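Local coordinates for protein nicotinate phosphoribosyltransferase (Saccharomyces cerevisiae, PDB 1VLP) that catalyses the first step of NAD biosynthesis from nicotinic acid, the ATP-dependent joining of nicotinate to a phosphoribosyl group to give nicotinate ribonucleotide, at residues 178-183 with 216-221; 184-189 with 220-225. One frame throughout, in Å; residues are numbered along the deposited sequence.

Both contacts join the same two runs of chain, one after the other. Helix 168-181 leads into strand 186-188, and helix 215-218 leads into strand 222-225. Interaction 1 (178-183 with 216-221) pairs the helix ends and is only partly buried. A salt bridge lies on its outer side, and an aromatic ring stacks on an amide further in. Interaction 2 (184-189 with 220-225) pairs the strands that follow. It is mostly buried and rests on backbone hydrogen bonds between parallel strands, with an arginine at its exposed end. The two share Ser220 and Leu221. Among their contacts, Phe180 CE1 meets Phe186 CE1 at 3.4 Å. Segment 184-189 of interaction 2 ends on Phe189, which probably binds nicotinate.

Interaction 1 of 2, residues 178-183 with 216-221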
ATOM      1  N   THR A 178      23.269   0.201   5.168  1.00  4.49           N
ATOM      2  CA  THR A 178      23.275   1.533   5.769  1.00  3.20           C
ATOM      3  C   THR A 178      22.199   1.678   6.831  1.00  5.56           C
ATOM      4  O   THR A 178      22.425   2.229   7.931  1.00  3.53           O
ATOM      5  CB  THR A 178      23.169   2.615   4.698  1.00  4.07           C
ATOM      6  OG1 THR A 178      24.259   2.460   3.779  1.00  6.55           O
ATOM      7  CG2 THR A 178      23.225   4.024   5.298  1.00  4.12           C
ATOM      8  N   LEU A 179      21.004   1.211   6.498  1.00  2.81           N
ATOM      9  CA  LEU A 179      19.886   1.264   7.409  1.00  5.31           C
ATOM     10  C   LEU A 179      20.240   0.532   8.719  1.00  3.24           C
ATOM     11  O   LEU A 179      20.098   1.092   9.785  1.00  3.02           O
ATOM     12  CB  LEU A 179      18.648   0.705   6.710  1.00  4.31           C
ATOM     13  CG  LEU A 179      18.050   1.573   5.600  1.00  4.23           C
ATOM     14  CD1 LEU A 179      17.087   0.754   4.678  1.00  4.99           C
ATOM     15  CD2 LEU A 179      17.359   2.784   6.144  1.00 11.24           C
ATOM     16  N   PHE A 180      20.734  -0.689   8.605  1.00  4.49           N
ATOM     17  CA  PHE A 180      21.088  -1.491   9.764  1.00  6.16           C
ATOM     18  C   PHE A 180      22.191  -0.828  10.604  1.00  6.05           C
ATOM     19  O   PHE A 180      22.106  -0.801  11.824  1.00  5.94           O
ATOM     20  CB  PHE A 180      21.524  -2.873   9.335  1.00  6.50           C
ATOM     21  CG  PHE A 180      20.458  -3.722   8.695  1.00  4.73           C
ATOM     22  CD1 PHE A 180      19.103  -3.666   9.066  1.00  5.61           C
ATOM     23  CD2 PHE A 180      20.837  -4.612   7.721  1.00  7.49           C
ATOM     24  CE1 PHE A 180      18.201  -4.504   8.465  1.00  4.04           C
ATOM     25  CE2 PHE A 180      19.933  -5.409   7.113  1.00  6.41           C
ATOM     26  CZ  PHE A 180      18.631  -5.369   7.484  1.00  4.72           C
ATOM     27  N   ASP A 181      23.192  -0.227   9.959  1.00  5.52           N
ATOM     28  CA  ASP A 181      24.220   0.534  10.721  1.00  8.20           C
ATOM     29  C   ASP A 181      23.695   1.686  11.533  1.00  5.59           C
ATOM     30  O   ASP A 181      24.302   2.083  12.511  1.00  6.56           O
ATOM     31  CB  ASP A 181      25.247   1.142   9.808  1.00  8.97           C
ATOM     32  CG  ASP A 181      26.016   0.138   9.065  1.00  9.23           C
ATOM     33  OD1 ASP A 181      26.054  -1.047   9.467  1.00 11.68           O
ATOM     34  OD2 ASP A 181      26.585   0.553   8.051  1.00 15.60           O
ATOM     35  N   ASN A 182      22.582   2.252  11.093  1.00  2.95           N
ATOM     36  CA  ASN A 182      21.908   3.324  11.800  1.00  5.18           C
ATOM     37  C   ASN A 182      20.782   2.843  12.713  1.00  5.89           C
ATOM     38  O   ASN A 182      20.006   3.641  13.255  1.00  7.61           O
ATOM     39  CB  ASN A 182      21.407   4.315  10.750  1.00  4.43           C
ATOM     40  CG  ASN A 182      22.526   5.197  10.232  1.00  7.67           C
ATOM     41  OD1 ASN A 182      22.790   6.242  10.800  1.00  9.46           O
ATOM     42  ND2 ASN A 182      23.188   4.776   9.162  1.00  7.13           N
ATOM     43  N   GLY A 183      20.718   1.521  12.927  1.00  6.63           N
ATOM     44  CA  GLY A 183      19.702   0.928  13.783  1.00  7.04           C
ATOM     45  C   GLY A 183      18.270   1.156  13.353  1.00  7.12           C
ATOM     46  O   GLY A 183      17.375   1.180  14.184  1.00  9.17           O
ATOM     47  N   ASP A 216      22.765 -11.488  13.979  1.00  5.97           N
ATOM     48  CA  ASP A 216      22.559 -11.224  15.406  1.00  6.26           C
ATOM     49  C   ASP A 216      22.084  -9.794  15.638  1.00  8.45           C
ATOM     50  O   ASP A 216      21.255  -9.576  16.502  1.00  9.49           O
ATOM     51  CB  ASP A 216      23.837 -11.463  16.207  1.00  7.99           C
ATOM     52  CG  ASP A 216      24.208 -12.936  16.324  1.00 16.41           C
ATOM     53  OD1 ASP A 216      23.461 -13.786  15.797  1.00 13.98           O
ATOM     54  OD2 ASP A 216      25.245 -13.223  16.960  1.00 15.04           O
ATOM     55  N   ARG A 217      22.610  -8.836  14.856  1.00  7.67           N
ATOM     56  CA  ARG A 217      22.185  -7.449  14.936  1.00  8.03           C
ATOM     57  C   ARG A 217      21.025  -7.100  14.011  1.00  5.61           C
ATOM     58  O   ARG A 217      20.073  -6.423  14.419  1.00  6.89           O
ATOM     59  CB  ARG A 217      23.353  -6.520  14.623  1.00  8.38           C
ATOM     60  CG  ARG A 217      22.986  -5.043  14.801  1.00  7.25           C
ATOM     61  CD  ARG A 217      24.084  -4.172  14.330  1.00  8.50           C
ATOM     62  NE  ARG A 217      24.101  -4.115  12.890  1.00  9.75           N
ATOM     63  CZ  ARG A 217      24.806  -3.226  12.202  1.00 12.68           C
ATOM     64  NH1 ARG A 217      25.519  -2.311  12.856  1.00  8.27           N
ATOM     65  NH2 ARG A 217      24.748  -3.225  10.891  1.00  9.26           N
ATOM     66  N   ASN A 218      21.073  -7.644  12.803  1.00  6.82           N
ATOM     67  CA  ASN A 218      20.245  -7.155  11.682  1.00  6.10           C
ATOM     68  C   ASN A 218      18.867  -7.801  11.617  1.00  6.09           C
ATOM     69  O   ASN A 218      17.913  -7.192  11.148  1.00  6.86           O
ATOM     70  CB  ASN A 218      20.972  -7.355  10.373  1.00  7.90           C
ATOM     71  CG  ASN A 218      22.239  -6.523  10.272  1.00  7.88           C
ATOM     72  OD1 ASN A 218      22.438  -5.595  11.084  1.00  7.79           O
ATOM     73  ND2 ASN A 218      23.073  -6.805   9.275  1.00  3.09           N
ATOM     74  N   LYS A 219      18.751  -9.049  12.098  1.00  8.56           N
ATOM     75  CA  LYS A 219      17.454  -9.744  12.006  1.00  7.44           C
ATOM     76  C   LYS A 219      16.329  -8.987  12.628  1.00  9.79           C
ATOM     77  O   LYS A 219      15.247  -8.938  12.047  1.00 10.78           O
ATOM     78  CB  LYS A 219      17.529 -11.163  12.599  1.00  8.35           C
ATOM     79  CG  LYS A 219      18.169 -12.087  11.624  1.00  9.41           C
ATOM     80  CD  LYS A 219      18.128 -13.543  12.150  1.00 20.26           C
ATOM     81  CE  LYS A 219      18.836 -14.551  11.233  1.00 32.91           C
ATOM     82  NZ  LYS A 219      18.957 -14.073   9.804  1.00 39.43           N
ATOM     83  N   SER A 220      16.577  -8.393  13.796  1.00  6.99           N
ATOM     84  CA  SER A 220      15.551  -7.643  14.496  1.00  8.70           C
ATOM     85  C   SER A 220      15.294  -6.237  13.932  1.00  6.84           C
ATOM     86  O   SER A 220      14.333  -5.576  14.335  1.00  7.78           O
ATOM     87  CB  SER A 220      15.838  -7.561  16.001  1.00 10.38           C
ATOM     88  OG  SER A 220      16.985  -6.805  16.288  1.00  9.10           O
ATOM     89  N   LEU A 221      16.169  -5.757  13.060  1.00  5.78           N
ATOM     90  CA  LEU A 221      15.957  -4.465  12.412  1.00  4.47           C
ATOM     91  C   LEU A 221      15.059  -4.588  11.154  1.00  5.91           C
ATOM     92  O   LEU A 221      14.334  -3.659  10.802  1.00  7.22           O
ATOM     93  CB  LEU A 221      17.323  -3.844  12.055  1.00  4.90           C
ATOM     94  CG  LEU A 221      18.269  -3.623  13.253  1.00  2.66           C
ATOM     95  CD1 LEU A 221      19.580  -3.053  12.820  1.00  5.85           C
ATOM     96  CD2 LEU A 221      17.657  -2.735  14.319  1.00  6.88           C
TER
HETATM   97  O   HOH W   1      26.658   0.735  12.852  1.00 16.38           O
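Asp181 OD1 takes a nearly straight hydrogen bond from Arg217 NH2 at 2.9 Å (N-H...O 170°), part of a salt bridge. OD1 uses its anti lone pair and lies in the guanidinium plane, with the carboxylate turned steeply to it. Arg217 starts with CG anti to N (chi1 -176°) and bends at chi3. Asn218 OD1 lies in the same plane on the NE side and accepts from Arg217 NE at 2.9 Å, weakly also from NH2. The guanidinium is held to both segments, and Phe180 O lies 3.6 Å above its plane. A water takes a bond from Arg217 NH1, weakly, and gives one to Asp181 O.

The Asn218 amide stacks on the Phe180 ring with the planes 19° apart. Its CB stands over the ring centre, a CH-pi contact of 3.9 Å to the centroid. Asn218 ND2 binds Ala210 O of helix 197-213. Leu221 approaches the ring obliquely, with CB 3.5 Å from Phe180 CD1. Its CD2 reaches the O of Gly183, which, at positive phi, is the C' residue of the Schellman motif ending helix 168-181. Asn218 serves two groups: its OD1 orients the arginine, and its amide covers the ring. The aspartate probably offsets the arginine's charge at this partly exposed edge.

Interaction 2 of 2, residues 184-189 with 220-225; sequences IRFSEF and SLLLGT
Arg185 lays its guanidinium over Leu223, whose CD2 stands 3.8 Å above the plane, over its centre. The two side chains cross at about a right angle. The arginine bends at chi3, and NH2 gives Ser220 O a bond of 3.0 Å. This bond is bent (N-H...O 133°), with the oxygen 26° out of the guanidinium plane. Arg185 NE adds a weak bond to the same oxygen.

Next to this, Phe186 N binds Leu221 O at 3.0 Å, and Leu223 N returns a bond to Phe186 O at 2.9 Å. Glu188 N then binds Gly224 O at 3.1 Å. Strands 186-188 and 222-225 thus run parallel, as neighbouring strands of the alpha/beta barrel of type II phosphoribosyltransferases. Strand 360-365 flanks 186-188 on the other side. Helix 197-213 lies between the two strands in sequence, a beta-alpha-beta crossover.

Phe186 and Leu222 share a face of the pair, with Phe186 CE2 3.9 Å from Leu222 CD1. Leu222 also packs on helix 197-213. Glu188 and Thr225 lie side by side on that face. Thr225 OG1, anti to its backbone N (chi1 174°), donates to the anti lone pair of Glu188 OE1 at 2.6 Å. Glu188 OE2 binds Gly190 N and Gln200 NE2. Phe189, the next residue, probably binds nicotinate, as in related enzymes.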
ATOM      1  N   ILE A 184      18.061   1.289  12.051  1.00  3.25           N
ATOM      2  CA  ILE A 184      16.777   1.599  11.480  1.00  4.39           C
ATOM      3  C   ILE A 184      15.919   0.317  11.349  1.00  3.29           C
ATOM      4  O   ILE A 184      16.369  -0.634  10.747  1.00  6.49           O
ATOM      5  CB  ILE A 184      16.890   2.273  10.099  1.00  4.64           C
ATOM      6  CG1 ILE A 184      17.774   3.544  10.125  1.00 10.34           C
ATOM      7  CG2 ILE A 184      15.534   2.552   9.548  1.00  3.50           C
ATOM      8  CD1 ILE A 184      17.351   4.629  10.975  1.00 12.88           C
ATOM      9  N   ARG A 185      14.707   0.336  11.919  1.00  4.62           N
ATOM     10  CA  ARG A 185      13.756  -0.777  11.813  1.00  3.74           C
ATOM     11  C   ARG A 185      12.859  -0.446  10.597  1.00  5.27           C
ATOM     12  O   ARG A 185      12.132   0.563  10.579  1.00  4.92           O
ATOM     13  CB  ARG A 185      12.912  -0.955  13.100  1.00  3.29           C
ATOM     14  CG  ARG A 185      13.704  -1.310  14.303  1.00 11.35           C
ATOM     15  CD  ARG A 185      12.778  -1.745  15.421  1.00 16.57           C
ATOM     16  NE  ARG A 185      12.892  -3.170  15.679  1.00 29.33           N
ATOM     17  CZ  ARG A 185      11.912  -3.942  16.145  1.00 34.36           C
ATOM     18  NH1 ARG A 185      10.696  -3.442  16.402  1.00 35.33           N
ATOM     19  NH2 ARG A 185      12.144  -5.236  16.339  1.00 42.04           N
ATOM     20  N   PHE A 186      12.927  -1.276   9.560  1.00  3.14           N
ATOM     21  CA  PHE A 186      12.225  -0.996   8.329  1.00  4.27           C
ATOM     22  C   PHE A 186      11.629  -2.224   7.728  1.00  3.70           C
ATOM     23  O   PHE A 186      12.047  -3.367   8.012  1.00  3.86           O
ATOM     24  CB  PHE A 186      13.131  -0.295   7.278  1.00  2.98           C
ATOM     25  CG  PHE A 186      14.166  -1.179   6.669  1.00  2.00           C
ATOM     26  CD1 PHE A 186      15.384  -1.389   7.334  1.00  6.69           C
ATOM     27  CD2 PHE A 186      13.933  -1.865   5.458  1.00  2.35           C
ATOM     28  CE1 PHE A 186      16.340  -2.201   6.825  1.00  5.28           C
ATOM     29  CE2 PHE A 186      14.925  -2.685   4.928  1.00  3.45           C
ATOM     30  CZ  PHE A 186      16.094  -2.871   5.617  1.00  3.55           C
ATOM     31  N   SER A 187      10.627  -1.977   6.907  1.00  3.26           N
ATOM     32  CA  SER A 187      10.078  -3.016   6.048  1.00  3.62           C
ATOM     33  C   SER A 187      10.102  -2.587   4.583  1.00  4.15           C
ATOM     34  O   SER A 187      10.052  -1.405   4.250  1.00  4.17           O
ATOM     35  CB  SER A 187       8.664  -3.374   6.502  1.00  4.19           C
ATOM     36  OG  SER A 187       7.817  -2.268   6.262  1.00 13.88           O
ATOM     37  N   GLU A 188      10.203  -3.573   3.708  1.00  4.36           N
ATOM     38  CA  GLU A 188      10.087  -3.411   2.269  1.00  5.14           C
ATOM     39  C   GLU A 188       8.627  -3.291   1.900  1.00  4.11           C
ATOM     40  O   GLU A 188       7.767  -4.016   2.426  1.00  4.41           O
ATOM     41  CB  GLU A 188      10.706  -4.661   1.588  1.00  5.43           C
ATOM     42  CG  GLU A 188      10.874  -4.509   0.091  1.00  7.66           C
ATOM     43  CD  GLU A 188       9.618  -4.760  -0.705  1.00  6.05           C
ATOM     44  OE1 GLU A 188       8.684  -5.487  -0.273  1.00 10.30           O
ATOM     45  OE2 GLU A 188       9.561  -4.196  -1.801  1.00  8.02           O
ATOM     46  N   PHE A 189       8.310  -2.333   1.046  1.00  6.92           N
ATOM     47  CA  PHE A 189       6.919  -1.938   0.780  1.00  6.34           C
ATOM     48  C   PHE A 189       6.667  -1.620  -0.700  1.00  6.92           C
ATOM     49  O   PHE A 189       5.697  -0.875  -1.039  1.00  6.77           O
ATOM     50  CB  PHE A 189       6.684  -0.673   1.629  1.00  6.21           C
ATOM     51  CG  PHE A 189       5.260  -0.184   1.730  1.00 13.88           C
ATOM     52  CD1 PHE A 189       4.133  -1.042   1.654  1.00 12.30           C
ATOM     53  CD2 PHE A 189       5.043   1.194   1.940  1.00 23.83           C
ATOM     54  CE1 PHE A 189       2.831  -0.527   1.765  1.00 16.81           C
ATOM     55  CE2 PHE A 189       3.740   1.710   2.063  1.00 18.46           C
ATOM     56  CZ  PHE A 189       2.643   0.851   1.984  1.00 17.62           C
ATOM     57  N   SER A 220      16.577  -8.393  13.796  1.00  6.99           N
ATOM     58  CA  SER A 220      15.551  -7.643  14.496  1.00  8.70           C
ATOM     59  C   SER A 220      15.294  -6.237  13.932  1.00  6.84           C
ATOM     60  O   SER A 220      14.333  -5.576  14.335  1.00  7.78           O
ATOM     61  CB  SER A 220      15.838  -7.561  16.001  1.00 10.38           C
ATOM     62  OG  SER A 220      16.985  -6.805  16.288  1.00  9.10           O
ATOM     63  N   LEU A 221      16.169  -5.757  13.060  1.00  5.78           N
ATOM     64  CA  LEU A 221      15.957  -4.465  12.412  1.00  4.47           C
ATOM     65  C   LEU A 221      15.059  -4.588  11.154  1.00  5.91           C
ATOM     66  O   LEU A 221      14.334  -3.659  10.802  1.00  7.22           O
ATOM     67  CB  LEU A 221      17.323  -3.844  12.055  1.00  4.90           C
ATOM     68  CG  LEU A 221      18.269  -3.623  13.253  1.00  2.66           C
ATOM     69  CD1 LEU A 221      19.580  -3.053  12.820  1.00  5.85           C
ATOM     70  CD2 LEU A 221      17.657  -2.735  14.319  1.00  6.88           C
ATOM     71  N   LEU A 222      15.169  -5.710  10.451  1.00  4.49           N
ATOM     72  CA  LEU A 222      14.305  -5.970   9.313  1.00  5.21           C
ATOM     73  C   LEU A 222      12.953  -6.484   9.873  1.00  4.56           C
ATOM     74  O   LEU A 222      12.848  -7.593  10.424  1.00  4.13           O
ATOM     75  CB  LEU A 222      14.938  -6.976   8.353  1.00  3.71           C
ATOM     76  CG  LEU A 222      13.991  -7.347   7.223  1.00  3.15           C
ATOM     77  CD1 LEU A 222      13.709  -6.114   6.316  1.00  4.43           C
ATOM     78  CD2 LEU A 222      14.494  -8.473   6.420  1.00  4.66           C
ATOM     79  N   LEU A 223      11.959  -5.636   9.774  1.00  3.43           N
ATOM     80  CA  LEU A 223      10.637  -5.966  10.253  1.00  5.42           C
ATOM     81  C   LEU A 223      10.017  -7.024   9.374  1.00  4.94           C
ATOM     82  O   LEU A 223       9.262  -7.894   9.853  1.00  4.69           O
ATOM     83  CB  LEU A 223       9.747  -4.729  10.281  1.00  7.02           C
ATOM     84  CG  LEU A 223      10.283  -3.660  11.235  1.00 12.06           C
ATOM     85  CD1 LEU A 223       9.395  -2.407  11.158  1.00 15.29           C
ATOM     86  CD2 LEU A 223      10.401  -4.182  12.633  1.00 16.12           C
ATOM     87  N   GLY A 224      10.307  -6.903   8.085  1.00  3.53           N
ATOM     88  CA  GLY A 224       9.787  -7.808   7.042  1.00  3.65           C
ATOM     89  C   GLY A 224       9.467  -7.121   5.748  1.00  4.36           C
ATOM     90  O   GLY A 224      10.141  -6.162   5.322  1.00  6.12           O
ATOM     91  N   THR A 225       8.430  -7.635   5.075  1.00  5.86           N
ATOM     92  CA  THR A 225       7.959  -7.075   3.804  1.00  4.06           C
ATOM     93  C   THR A 225       6.453  -7.040   3.812  1.00  4.17           C
ATOM     94  O   THR A 225       5.785  -7.918   4.395  1.00  5.45           O
ATOM     95  CB  THR A 225       8.477  -7.847   2.544  1.00  4.04           C
ATOM     96  OG1 THR A 225       7.868  -7.334   1.343  1.00  3.99           O
ATOM     97  CG2 THR A 225       8.292  -9.298   2.676  1.00  4.74           C
TER